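PDB 2ZWR: metallo-beta-lactamase superfamily protein from Thermus thermophilus, which binds two zinc ions at a site built from histidines and aspartates and is probably a hydrolase of the metallo-beta-lactamase superfamily. Local coordinates for residues E22-I27 with I46-L51. Residues are numbered along the deposited sequence; the frame is centred on the assembly and turned at random.
With ZN (zinc ion), chain H.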
ATOM      1  N   GLU A  22      -5.765 -15.998   7.457  1.00 22.02           N
ATOM      2  CA  GLU A  22      -4.703 -16.130   8.459  1.00 21.94           C
ATOM      3  C   GLU A  22      -4.712 -15.018   9.508  1.00 20.91           C
ATOM      4  O   GLU A  22      -3.725 -14.814  10.217  1.00 21.73           O
ATOM      5  CB  GLU A  22      -3.336 -16.182   7.782  1.00 22.48           C
ATOM      6  CG  GLU A  22      -3.061 -17.501   7.076  1.00 25.10           C
ATOM      7  CD  GLU A  22      -2.095 -17.354   5.920  1.00 27.13           C
ATOM      8  OE1 GLU A  22      -1.025 -16.734   6.093  1.00 29.30           O
ATOM      9  OE2 GLU A  22      -2.408 -17.864   4.827  1.00 29.56           O
ATOM     10  N   GLY A  23      -5.826 -14.312   9.627  1.00 19.55           N
ATOM     11  CA  GLY A  23      -5.917 -13.213  10.584  1.00 17.87           C
ATOM     12  C   GLY A  23      -5.829 -11.853   9.910  1.00 16.65           C
ATOM     13  O   GLY A  23      -5.479 -11.761   8.727  1.00 16.13           O
ATOM     14  N   PRO A  24      -6.147 -10.786  10.658  1.00 16.05           N
ATOM     15  CA  PRO A  24      -6.177  -9.434  10.102  1.00 15.66           C
ATOM     16  C   PRO A  24      -4.798  -8.882   9.772  1.00 15.12           C
ATOM     17  O   PRO A  24      -3.822  -9.161  10.478  1.00 15.08           O
ATOM     18  CB  PRO A  24      -6.822  -8.602  11.230  1.00 15.83           C
ATOM     19  CG  PRO A  24      -7.422  -9.612  12.175  1.00 16.03           C
ATOM     20  CD  PRO A  24      -6.525 -10.793  12.079  1.00 15.77           C
ATOM     21  N   VAL A  25      -4.725  -8.123   8.686  1.00 14.66           N
ATOM     22  CA  VAL A  25      -3.541  -7.331   8.368  1.00 14.14           C
ATOM     23  C   VAL A  25      -3.930  -5.887   8.098  1.00 13.41           C
ATOM     24  O   VAL A  25      -5.060  -5.588   7.692  1.00 13.67           O
ATOM     25  CB  VAL A  25      -2.735  -7.860   7.130  1.00 14.51           C
ATOM     26  CG1 VAL A  25      -2.016  -9.139   7.467  1.00 14.91           C
ATOM     27  CG2 VAL A  25      -3.635  -8.022   5.879  1.00 13.76           C
ATOM     28  N   LEU A  26      -2.961  -5.005   8.300  1.00 12.22           N
ATOM     29  CA  LEU A  26      -3.122  -3.602   8.039  1.00 11.17           C
ATOM     30  C   LEU A  26      -2.164  -3.170   6.926  1.00 10.56           C
ATOM     31  O   LEU A  26      -0.946  -3.263   7.080  1.00 10.41           O
ATOM     32  CB  LEU A  26      -2.866  -2.822   9.328  1.00 10.84           C
ATOM     33  CG  LEU A  26      -2.918  -1.300   9.255  1.00 11.07           C
ATOM     34  CD1 LEU A  26      -4.237  -0.823   8.683  1.00  7.86           C
ATOM     35  CD2 LEU A  26      -2.651  -0.748  10.655  1.00 10.72           C
ATOM     36  N   ILE A  27      -2.741  -2.712   5.811  1.00  9.77           N
ATOM     37  CA  ILE A  27      -1.992  -2.258   4.633  1.00  8.80           C
ATOM     38  C   ILE A  27      -1.818  -0.735   4.609  1.00  8.56           C
ATOM     39  O   ILE A  27      -2.805   0.003   4.642  1.00  8.32           O
ATOM     40  CB  ILE A  27      -2.694  -2.721   3.316  1.00  8.90           C
ATOM     41  CG1 ILE A  27      -2.764  -4.250   3.254  1.00  9.11           C
ATOM     42  CG2 ILE A  27      -2.007  -2.138   2.065  1.00  8.59           C
ATOM     43  CD1 ILE A  27      -3.575  -4.803   2.069  1.00  7.97           C
ATOM     44  N   ILE A  46      -7.816  -6.922  15.211  1.00 16.13           N
ATOM     45  CA  ILE A  46      -6.462  -6.503  15.558  1.00 15.80           C
ATOM     46  C   ILE A  46      -5.490  -7.043  14.507  1.00 15.30           C
ATOM     47  O   ILE A  46      -5.364  -8.257  14.355  1.00 15.15           O
ATOM     48  CB  ILE A  46      -6.024  -7.005  16.961  1.00 15.80           C
ATOM     49  CG1 ILE A  46      -7.144  -6.836  17.994  1.00 16.54           C
ATOM     50  CG2 ILE A  46      -4.738  -6.290  17.415  1.00 16.04           C
ATOM     51  CD1 ILE A  46      -6.907  -7.654  19.275  1.00 16.11           C
ATOM     52  N   PRO A  47      -4.781  -6.146  13.795  1.00 14.89           N
ATOM     53  CA  PRO A  47      -3.849  -6.619  12.759  1.00 14.49           C
ATOM     54  C   PRO A  47      -2.719  -7.451  13.366  1.00 14.09           C
ATOM     55  O   PRO A  47      -2.301  -7.197  14.501  1.00 14.50           O
ATOM     56  CB  PRO A  47      -3.294  -5.318  12.156  1.00 14.05           C
ATOM     57  CG  PRO A  47      -3.456  -4.302  13.248  1.00 14.60           C
ATOM     58  CD  PRO A  47      -4.759  -4.676  13.922  1.00 14.95           C
ATOM     59  N   LEU A  48      -2.249  -8.442  12.616  1.00 13.54           N
ATOM     60  CA  LEU A  48      -1.127  -9.275  13.034  1.00 13.27           C
ATOM     61  C   LEU A  48       0.187  -8.793  12.425  1.00 12.80           C
ATOM     62  O   LEU A  48       1.265  -9.226  12.822  1.00 13.26           O
ATOM     63  CB  LEU A  48      -1.374 -10.737  12.632  1.00 13.50           C
ATOM     64  CG  LEU A  48      -2.587 -11.415  13.277  1.00 13.94           C
ATOM     65  CD1 LEU A  48      -2.669 -12.873  12.867  1.00 14.96           C
ATOM     66  CD2 LEU A  48      -2.560 -11.260  14.800  1.00 14.49           C
ATOM     67  N   ALA A  49       0.082  -7.898  11.455  1.00 12.13           N
ATOM     68  CA  ALA A  49       1.231  -7.417  10.716  1.00 11.36           C
ATOM     69  C   ALA A  49       0.856  -6.160   9.949  1.00 10.62           C
ATOM     70  O   ALA A  49      -0.316  -5.910   9.679  1.00 10.79           O
ATOM     71  CB  ALA A  49       1.730  -8.515   9.739  1.00 11.25           C
ATOM     72  N   ILE A  50       1.872  -5.379   9.600  1.00 10.30           N
ATOM     73  CA  ILE A  50       1.742  -4.252   8.693  1.00  9.25           C
ATOM     74  C   ILE A  50       2.355  -4.674   7.351  1.00  9.51           C
ATOM     75  O   ILE A  50       3.478  -5.171   7.314  1.00  9.63           O
ATOM     76  CB  ILE A  50       2.432  -2.971   9.272  1.00  9.35           C
ATOM     77  CG1 ILE A  50       1.611  -2.421  10.458  1.00  9.06           C
ATOM     78  CG2 ILE A  50       2.635  -1.903   8.169  1.00  8.05           C
ATOM     79  CD1 ILE A  50       2.245  -1.263  11.251  1.00  8.73           C
ATOM     80  N   LEU A  51       1.589  -4.521   6.264  1.00  9.44           N
ATOM     81  CA  LEU A  51       2.057  -4.821   4.902  1.00  9.05           C
ATOM     82  C   LEU A  51       2.142  -3.500   4.134  1.00  8.33           C
ATOM     83  O   LEU A  51       1.187  -2.722   4.133  1.00  7.34           O
ATOM     84  CB  LEU A  51       1.094  -5.792   4.195  1.00  8.87           C
ATOM     85  CG  LEU A  51       1.307  -7.321   4.311  1.00 10.38           C
ATOM     86  CD1 LEU A  51       1.568  -7.813   5.735  1.00 10.03           C
ATOM     87  CD2 LEU A  51       0.146  -8.100   3.680  1.00  9.42           C
TER
HETATM   88 ZN    ZN H 213       0.074 -18.060   4.399  1.00 69.46          ZN
HETATM   89  O   HOH W   1      -0.517 -17.442   2.259  1.00 19.74           O
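Strand 23-27, helix 33-43 and strand 50-51 form a beta-alpha-beta unit, and its two strands meet here as parallel neighbours. Two backbone hydrogen bonds hold Leu26: its N donates to Ala49 O (3.1 Å, N-H...O 171°, nearly along the C=O axis), and its O accepts Leu51 N (2.9 Å) from above the carbonyl plane. Two residues earlier, Pro24 O accepts a hydrogen bond from Leu48 N at 2.7 Å (N-H...O 163°).

On the face of Leu26 and Ile50, CG of Leu26 lies anti to the backbone N (chi1 177°); its CB packs on Pro47 CB at 3.8 Å, and Phe40 of helix 33-43 touches both residues. On the face of Ile27 and Leu51, the Leu51 side chain crosses Val25 obliquely, CD1 to CG1 4.2 Å. Gly23 has no side chain, which lets Leu48 CD1 come to 4.0 Å from Gly23 CA, against Glu22 O. Glu22, largely exposed, turns its carboxylate to a peripheral zinc, which OE1 and OE2 chelate at 2.4 and 2.5 Å together with a water. Parallel strands joined through a helix that packs on one sheet face are typical of the alpha-beta/beta-alpha sandwich of the metallo-beta-lactamase fold.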